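Local coordinates for protein ancestral congerin Con-anc (PDB 3AJY) that binds beta-galactosides such as lactose, as a reconstructed ancestor of the conger eel galectins known as congerins, at residues Ser63-Ser67 with Gly68-Glu72. Sequence-based numbering, arbitrary orientation.
Sequences SMVNS and GWETE. With GAL (beta-D-galactopyranose), chain C; BGC (beta-D-glucopyranose), chain B.
Val65 and Gly68 close a beta hairpin as an antiparallel hydrogen-bonded pair around a type I turn, Gly68 N bonding Val65 O at 2.9 Å and Val65 N returning to Gly68 O, with Glu70 N to Ser63 O the next bond along the ladder. Gly68 suits the turn's exit because its positive phi, 150°, would jam a CB against the preceding carbonyl. In the next, non-hydrogen-bonded pair, Met64 and Trp69 share one face of the sheet. Met64 has CG anti to its backbone N (chi1 -169°) and stays extended, which carries the unbranched chain obliquely across the indole face: CB sits over the six-membered ring, and SD lies 3.9 Å from that ring's centroid, a Met-aromatic contact. The opposite face of Trp69 receives the apolar side of galactose, with GAL C4 3.5 Å from Trp69 CE2, the stacking characteristic of galectins. The indole is thus sandwiched between sulfur and sugar, its broad flat surface matched to the pyranose. Farther along, the long Glu72 side chain lets OE2 accept a hydrogen bond from GAL O6 (2.7 Å), while Arg74 NH1 forms a salt bridge with OE1. On the face away from Met64 and Trp69, small Ser63 lets the Glu70 methylenes come close, and Ser63 OG and Glu70 OE1 both bond Tyr113 OH. Strand 58-65 pairs on its inner side with strand 41-52, whose His45 meets Trp69, while strand 68-75 forms this sheet's outer edge within the chain.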
loop_
_atom_site.group_PDB
_atom_site.type_symbol
_atom_site.label_atom_id
_atom_site.label_comp_id
_atom_site.label_asym_id
_atom_site.label_seq_id
_atom_site.Cartn_x
_atom_site.Cartn_y
_atom_site.Cartn_z
ATOM N N SER A 63 10.491 19.951 0.371
ATOM C CA SER A 63 10.167 19.319 1.635
ATOM C C SER A 63 9.300 20.294 2.402
ATOM O O SER A 63 9.209 21.469 2.037
ATOM C CB SER A 63 11.431 18.981 2.432
ATOM O OG SER A 63 12.119 20.153 2.861
ATOM N N MET A 64 8.668 19.800 3.456
ATOM C CA MET A 64 7.775 20.616 4.243
ATOM C C MET A 64 7.941 20.326 5.718
ATOM O O MET A 64 8.191 19.185 6.121
ATOM C CB MET A 64 6.333 20.338 3.853
ATOM C CG MET A 64 5.375 21.312 4.417
ATOM S SD MET A 64 3.715 20.878 3.977
ATOM C CE MET A 64 2.934 22.442 4.417
ATOM N N VAL A 65 7.783 21.389 6.501
ATOM C CA VAL A 65 7.739 21.361 7.955
ATOM C C VAL A 65 6.374 21.986 8.378
ATOM O O VAL A 65 5.678 22.591 7.545
ATOM C CB VAL A 65 9.014 22.078 8.441
ATOM C CG1 VAL A 65 8.769 23.095 9.476
ATOM C CG2 VAL A 65 10.104 21.045 8.857
ATOM N N ASN A 66 5.954 21.784 9.623
ATOM C CA ASN A 66 4.640 22.277 10.046
ATOM C C ASN A 66 4.497 23.724 9.644
ATOM O O ASN A 66 3.452 24.131 9.159
ATOM C CB ASN A 66 4.439 22.166 11.559
ATOM C CG ASN A 66 4.095 20.761 12.017
ATOM O OD1 ASN A 66 3.794 20.544 13.208
ATOM N ND2 ASN A 66 4.132 19.801 11.098
ATOM N N SER A 67 5.583 24.474 9.773
ATOM C CA SER A 67 5.564 25.923 9.574
ATOM C C SER A 67 5.407 26.367 8.131
ATOM O O SER A 67 5.050 27.511 7.867
ATOM C CB SER A 67 6.845 26.541 10.119
ATOM O OG SER A 67 6.443 27.616 10.920
ATOM N N GLY A 68 5.735 25.483 7.196
ATOM C CA GLY A 68 5.664 25.821 5.784
ATOM C C GLY A 68 6.662 25.085 4.911
ATOM O O GLY A 68 7.530 24.338 5.406
ATOM N N TRP A 69 6.522 25.317 3.604
ATOM C CA TRP A 69 7.365 24.723 2.569
ATOM C C TRP A 69 8.795 25.238 2.626
ATOM O O TRP A 69 9.037 26.372 3.051
ATOM C CB TRP A 69 6.757 25.001 1.190
ATOM C CG TRP A 69 5.460 24.254 0.965
ATOM C CD1 TRP A 69 4.182 24.768 1.016
ATOM C CD2 TRP A 69 5.319 22.861 0.661
ATOM N NE1 TRP A 69 3.261 23.772 0.757
ATOM C CE2 TRP A 69 3.934 22.594 0.541
ATOM C CE3 TRP A 69 6.234 21.806 0.470
ATOM C CZ2 TRP A 69 3.443 21.318 0.254
ATOM C CZ3 TRP A 69 5.748 20.549 0.191
ATOM C CH2 TRP A 69 4.369 20.310 0.066
ATOM N N GLU A 70 9.744 24.404 2.189
ATOM C CA GLU A 70 11.146 24.809 2.185
ATOM C C GLU A 70 11.586 25.255 0.794
ATOM O O GLU A 70 10.768 25.785 0.047
ATOM C CB GLU A 70 12.035 23.735 2.822
ATOM C CG GLU A 70 11.677 23.505 4.311
ATOM C CD GLU A 70 12.890 23.493 5.245
ATOM O OE1 GLU A 70 13.037 22.516 6.007
ATOM O OE2 GLU A 70 13.697 24.457 5.223
ATOM N N THR A 71 12.852 25.064 0.429
ATOM C CA THR A 71 13.325 25.569 -0.874
ATOM C C THR A 71 13.018 24.580 -1.990
ATOM O O THR A 71 13.434 23.429 -1.919
ATOM C CB THR A 71 14.835 25.905 -0.845
ATOM O OG1 THR A 71 15.092 26.851 0.203
ATOM C CG2 THR A 71 15.309 26.489 -2.190
ATOM N N GLU A 72 12.291 25.037 -3.012
ATOM C CA GLU A 72 11.911 24.200 -4.162
ATOM C C GLU A 72 13.087 23.888 -5.083
ATOM O O GLU A 72 14.027 24.668 -5.192
ATOM C CB GLU A 72 10.797 24.855 -4.999
ATOM C CG GLU A 72 9.619 25.369 -4.181
ATOM C CD GLU A 72 8.518 26.017 -5.014
ATOM O OE1 GLU A 72 8.819 26.818 -5.923
ATOM O OE2 GLU A 72 7.341 25.724 -4.752
HETATM C C1 GAL C . 3.176 25.738 -3.640
HETATM C C2 GAL C . 1.888 24.926 -3.720
HETATM C C3 GAL C . 1.914 23.761 -2.734
HETATM C C4 GAL C . 3.207 22.954 -2.907
HETATM C C5 GAL C . 4.426 23.876 -2.805
HETATM C C6 GAL C . 5.771 23.148 -2.974
HETATM O O2 GAL C . 0.790 25.762 -3.445
HETATM O O3 GAL C . 0.783 22.948 -2.987
HETATM O O4 GAL C . 3.191 22.300 -4.163
HETATM O O5 GAL C . 4.328 24.914 -3.761
HETATM O O6 GAL C . 6.844 24.054 -2.749
HETATM C C2 BGC B . 5.790 28.912 -6.074
HETATM C C3 BGC B . 4.848 27.724 -5.954
HETATM C C4 BGC B . 4.127 27.689 -4.594
HETATM C C5 BGC B . 3.507 29.072 -4.343
HETATM C C6 BGC B . 2.742 29.241 -3.032
HETATM C C1 BGC B . 5.017 30.171 -5.704
HETATM O O1 BGC B . 5.891 31.256 -5.730
HETATM O O2 BGC B . 6.271 29.014 -7.399
HETATM O O3 BGC B . 5.619 26.577 -6.165
HETATM O O4 BGC B . 3.096 26.729 -4.672
HETATM O O5 BGC B . 4.536 30.028 -4.387
HETATM O O6 BGC B . 3.626 28.915 -1.982
#